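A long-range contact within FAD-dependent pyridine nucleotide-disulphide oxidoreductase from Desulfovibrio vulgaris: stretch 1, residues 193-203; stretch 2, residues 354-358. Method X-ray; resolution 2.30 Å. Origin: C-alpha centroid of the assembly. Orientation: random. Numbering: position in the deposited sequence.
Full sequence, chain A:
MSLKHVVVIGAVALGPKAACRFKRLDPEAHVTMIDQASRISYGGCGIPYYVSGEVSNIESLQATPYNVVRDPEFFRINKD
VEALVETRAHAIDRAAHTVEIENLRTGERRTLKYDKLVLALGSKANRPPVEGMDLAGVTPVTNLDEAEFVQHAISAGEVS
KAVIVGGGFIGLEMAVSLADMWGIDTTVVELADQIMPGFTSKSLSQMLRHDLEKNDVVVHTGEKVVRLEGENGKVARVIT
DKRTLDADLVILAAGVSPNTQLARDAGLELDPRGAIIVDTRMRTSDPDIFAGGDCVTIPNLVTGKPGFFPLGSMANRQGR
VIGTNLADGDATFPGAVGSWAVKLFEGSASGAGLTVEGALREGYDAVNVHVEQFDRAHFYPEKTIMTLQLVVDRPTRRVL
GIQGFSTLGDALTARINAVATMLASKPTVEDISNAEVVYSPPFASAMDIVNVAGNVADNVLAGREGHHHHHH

Stretch 1 (193-203) DQIMPGFTSKS
Stretch 2 (354-358) LTVEG

Two loops, each running into a helix, meet where the helices begin, with CA atoms 5.6 Å apart for Ser201 and Thr355 and 5.8 Å apart for Gly198 and Gly358; 252 Å² is buried. Both Ser201 (phi/psi -64/165, chi1 p) and Thr355 (-83/166, chi1 p) are N-caps: Ser201 OG caps a backbone N just past its stretch, and Gly358 N donates to Thr355 OG1 at 3.0 Å.

One direct hydrogen bond joins the stretches. The CA-to-CB bond of Glu357 (chi1 m, chi2 87°, chi3 -2°) points toward stretch 1, and its OE2 accepts from Lys202 N at 2.9 Å and 177°, so the carboxylate takes up an amide in the first turn of the other helix. Lys202 leaves sideways, and the end of its all-t chain leads off from stretch 2.

Packing centres on Thr355, whose CG2 lies 3.2 Å from Phe199 C and 3.5 Å from Gly198 O; Ser201 CB meets Val356 CG1 at 3.9 Å.

Water 2 donates to Thr200 O (3.0 Å) and Glu357 OE1 (3.1 Å) and accepts from Gly198 N (3.2 Å) and Thr355 OG1 (2.7 Å). Water 1 links Thr355 N (3.1 Å) to Gly198 O (2.8 Å).

Within stretch 1, Gln194 NE2 braces the loop by donating to Thr200 O (3.0 Å) and Ile195 O (3.1 Å). Gly198 adopts 84/-10, where a CB would jam against the preceding carbonyl.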

ATOM      1  N   ASP A 193      -9.556  12.817 -26.561  1.00 41.42           N
ATOM      2  CA  ASP A 193      -9.926  14.113 -25.963  1.00 41.54           C
ATOM      3  C   ASP A 193      -9.263  14.398 -24.614  1.00 40.04           C
ATOM      4  O   ASP A 193      -9.613  15.378 -23.948  1.00 38.70           O
ATOM      5  CB  ASP A 193     -11.445  14.220 -25.814  1.00 42.71           C
ATOM      6  CG  ASP A 193     -12.026  13.222 -24.781  1.00 46.62           C
ATOM      7  OD1 ASP A 193     -11.259  12.648 -23.968  1.00 50.97           O
ATOM      8  OD2 ASP A 193     -13.275  13.019 -24.777  1.00 52.07           O
ATOM      9  N   GLN A 194      -8.358  13.522 -24.186  1.00 38.09           N
ATOM     10  CA  GLN A 194      -7.627  13.746 -22.969  1.00 38.23           C
ATOM     11  C   GLN A 194      -6.251  13.114 -23.088  1.00 38.50           C
ATOM     12  O   GLN A 194      -6.081  12.167 -23.829  1.00 39.05           O
ATOM     13  CB  GLN A 194      -8.391  13.135 -21.776  1.00 37.84           C
ATOM     14  CG  GLN A 194      -8.667  11.627 -21.902  1.00 37.97           C
ATOM     15  CD  GLN A 194      -9.071  10.971 -20.586  1.00 37.00           C
ATOM     16  OE1 GLN A 194     -10.252  10.820 -20.305  1.00 36.19           O
ATOM     17  NE2 GLN A 194      -8.081  10.618 -19.757  1.00 33.25           N
ATOM     18  N   ILE A 195      -5.276  13.639 -22.353  1.00 38.58           N
ATOM     19  CA  ILE A 195      -4.030  12.941 -22.132  1.00 38.51           C
ATOM     20  C   ILE A 195      -4.260  11.831 -21.111  1.00 38.78           C
ATOM     21  O   ILE A 195      -5.283  11.823 -20.407  1.00 39.89           O
ATOM     22  CB  ILE A 195      -2.896  13.892 -21.673  1.00 38.85           C
ATOM     23  CG1 ILE A 195      -3.213  14.513 -20.309  1.00 38.18           C
ATOM     24  CG2 ILE A 195      -2.593  14.960 -22.794  1.00 39.01           C
ATOM     25  CD1 ILE A 195      -2.000  15.107 -19.625  1.00 36.82           C
ATOM     26  N   MET A 196      -3.309  10.893 -21.055  1.00 37.81           N
ATOM     27  CA  MET A 196      -3.405   9.654 -20.275  1.00 36.97           C
ATOM     28  C   MET A 196      -4.723   8.859 -20.428  1.00 36.69           C
ATOM     29  O   MET A 196      -5.234   8.326 -19.444  1.00 34.96           O
ATOM     30  CB  MET A 196      -3.127   9.939 -18.798  1.00 37.01           C
ATOM     31  CG  MET A 196      -1.696  10.384 -18.512  1.00 36.23           C
ATOM     32  SD  MET A 196      -0.502   9.086 -18.709  1.00 31.12           S
ATOM     33  CE  MET A 196      -0.523   8.549 -17.028  1.00 39.85           C
ATOM     34  N   PRO A 197      -5.239   8.719 -21.663  1.00 36.82           N
ATOM     35  CA  PRO A 197      -6.489   8.000 -21.788  1.00 37.87           C
ATOM     36  C   PRO A 197      -6.358   6.551 -21.344  1.00 38.90           C
ATOM     37  O   PRO A 197      -5.388   5.900 -21.666  1.00 37.33           O
ATOM     38  CB  PRO A 197      -6.814   8.100 -23.284  1.00 38.24           C
ATOM     39  CG  PRO A 197      -5.533   8.463 -23.955  1.00 37.70           C
ATOM     40  CD  PRO A 197      -4.774   9.241 -22.955  1.00 37.68           C
ATOM     41  N   GLY A 198      -7.323   6.079 -20.560  1.00 40.04           N
ATOM     42  CA  GLY A 198      -7.271   4.728 -20.030  1.00 40.59           C
ATOM     43  C   GLY A 198      -6.457   4.568 -18.754  1.00 41.45           C
ATOM     44  O   GLY A 198      -6.485   3.494 -18.162  1.00 41.99           O
ATOM     45  N   PHE A 199      -5.705   5.598 -18.353  1.00 41.77           N
ATOM     46  CA  PHE A 199      -4.931   5.576 -17.108  1.00 42.69           C
ATOM     47  C   PHE A 199      -5.495   6.500 -16.008  1.00 41.81           C
ATOM     48  O   PHE A 199      -5.520   6.100 -14.845  1.00 41.92           O
ATOM     49  CB  PHE A 199      -3.479   5.952 -17.366  1.00 43.87           C
ATOM     50  CG  PHE A 199      -2.650   4.841 -17.999  1.00 48.57           C
ATOM     51  CD1 PHE A 199      -1.514   4.365 -17.360  1.00 50.96           C
ATOM     52  CD2 PHE A 199      -3.000   4.291 -19.236  1.00 52.47           C
ATOM     53  CE1 PHE A 199      -0.754   3.360 -17.922  1.00 53.45           C
ATOM     54  CE2 PHE A 199      -2.242   3.277 -19.810  1.00 53.25           C
ATOM     55  CZ  PHE A 199      -1.115   2.811 -19.148  1.00 53.86           C
ATOM     56  N   THR A 200      -5.894   7.728 -16.361  1.00 40.41           N
ATOM     57  CA  THR A 200      -6.671   8.576 -15.463  1.00 39.83           C
ATOM     58  C   THR A 200      -8.011   8.915 -16.105  1.00 39.01           C
ATOM     59  O   THR A 200      -8.154   8.813 -17.320  1.00 39.44           O
ATOM     60  CB  THR A 200      -5.968   9.883 -15.108  1.00 39.86           C
ATOM     61  OG1 THR A 200      -6.031  10.750 -16.236  1.00 41.53           O
ATOM     62  CG2 THR A 200      -4.519   9.662 -14.687  1.00 38.18           C
ATOM     63  N   SER A 201      -8.995   9.314 -15.293  1.00 37.96           N
ATOM     64  CA  SER A 201     -10.249   9.894 -15.834  1.00 37.82           C
ATOM     65  C   SER A 201      -9.987  11.222 -16.560  1.00 37.39           C
ATOM     66  O   SER A 201      -8.939  11.833 -16.385  1.00 37.29           O
ATOM     67  CB  SER A 201     -11.273  10.170 -14.712  1.00 37.49           C
ATOM     68  OG  SER A 201     -10.808  11.234 -13.880  1.00 36.66           O
ATOM     69  N   LYS A 202     -10.958  11.683 -17.333  1.00 38.52           N
ATOM     70  CA  LYS A 202     -10.898  13.019 -17.969  1.00 40.17           C
ATOM     71  C   LYS A 202     -10.693  14.137 -16.941  1.00 39.87           C
ATOM     72  O   LYS A 202      -9.797  14.972 -17.079  1.00 40.20           O
ATOM     73  CB  LYS A 202     -12.178  13.265 -18.778  1.00 41.71           C
ATOM     74  CG  LYS A 202     -12.026  14.329 -19.860  1.00 45.58           C
ATOM     75  CD  LYS A 202     -13.193  14.353 -20.850  1.00 49.76           C
ATOM     76  CE  LYS A 202     -13.237  15.716 -21.598  1.00 53.02           C
ATOM     77  NZ  LYS A 202     -14.583  16.003 -22.210  1.00 54.36           N
ATOM     78  N   SER A 203     -11.472  14.106 -15.863  1.00 39.61           N
ATOM     79  CA  SER A 203     -11.392  15.114 -14.810  1.00 39.62           C
ATOM     80  C   SER A 203     -10.004  15.147 -14.141  1.00 39.75           C
ATOM     81  O   SER A 203      -9.413  16.223 -13.924  1.00 39.06           O
ATOM     82  CB  SER A 203     -12.517  14.894 -13.776  1.00 40.11           C
ATOM     83  OG  SER A 203     -12.283  13.793 -12.886  1.00 39.52           O
ATOM     84  N   LEU A 354      -9.118  -0.067 -13.566  1.00 33.58           N
ATOM     85  CA  LEU A 354      -9.850   0.694 -14.565  1.00 34.54           C
ATOM     86  C   LEU A 354     -10.134   2.120 -14.158  1.00 35.25           C
ATOM     87  O   LEU A 354     -10.340   2.417 -12.979  1.00 35.28           O
ATOM     88  CB  LEU A 354     -11.174   0.022 -14.856  1.00 34.95           C
ATOM     89  CG  LEU A 354     -11.102  -1.448 -15.206  1.00 34.67           C
ATOM     90  CD1 LEU A 354     -12.501  -2.023 -15.323  1.00 32.67           C
ATOM     91  CD2 LEU A 354     -10.301  -1.620 -16.478  1.00 37.55           C
ATOM     92  N   THR A 355     -10.134   3.003 -15.148  1.00 35.38           N
ATOM     93  CA  THR A 355     -10.661   4.339 -14.964  1.00 35.44           C
ATOM     94  C   THR A 355     -12.166   4.221 -15.160  1.00 35.22           C
ATOM     95  O   THR A 355     -12.628   3.237 -15.653  1.00 35.14           O
ATOM     96  CB  THR A 355     -10.100   5.346 -15.998  1.00 35.25           C
ATOM     97  OG1 THR A 355     -10.619   5.031 -17.299  1.00 34.96           O
ATOM     98  CG2 THR A 355      -8.534   5.368 -16.013  1.00 35.66           C
ATOM     99  N   VAL A 356     -12.921   5.237 -14.781  1.00 36.43           N
ATOM    100  CA  VAL A 356     -14.367   5.230 -14.968  1.00 36.99           C
ATOM    101  C   VAL A 356     -14.770   5.030 -16.463  1.00 37.27           C
ATOM    102  O   VAL A 356     -15.606   4.175 -16.788  1.00 36.61           O
ATOM    103  CB  VAL A 356     -15.026   6.526 -14.357  1.00 37.57           C
ATOM    104  CG1 VAL A 356     -14.400   7.848 -14.906  1.00 34.56           C
ATOM    105  CG2 VAL A 356     -16.548   6.508 -14.580  1.00 38.41           C
ATOM    106  N   GLU A 357     -14.129   5.783 -17.350  1.00 37.58           N
ATOM    107  CA  GLU A 357     -14.396   5.682 -18.786  1.00 39.48           C
ATOM    108  C   GLU A 357     -14.030   4.274 -19.280  1.00 38.87           C
ATOM    109  O   GLU A 357     -14.767   3.651 -20.043  1.00 38.68           O
ATOM    110  CB  GLU A 357     -13.597   6.746 -19.574  1.00 40.19           C
ATOM    111  CG  GLU A 357     -13.920   8.240 -19.208  1.00 42.60           C
ATOM    112  CD  GLU A 357     -13.093   8.837 -18.014  1.00 46.53           C
ATOM    113  OE1 GLU A 357     -12.257   8.122 -17.379  1.00 45.69           O
ATOM    114  OE2 GLU A 357     -13.307  10.053 -17.713  1.00 49.77           O
ATOM    115  N   GLY A 358     -12.896   3.769 -18.794  1.00 38.58           N
ATOM    116  CA  GLY A 358     -12.500   2.402 -19.042  1.00 37.86           C
ATOM    117  C   GLY A 358     -13.511   1.397 -18.541  1.00 37.54           C
ATOM    118  O   GLY A 358     -13.805   0.427 -19.213  1.00 36.52           O
TER
HETATM  119  O   HOH W   1      -8.965   2.211 -17.907  1.00 39.01           O
HETATM  120  O   HOH W   2      -9.908   7.009 -19.011  1.00 45.47           O
HETATM  121  O   HOH W   3     -13.849  12.130 -15.957  1.00 49.37           O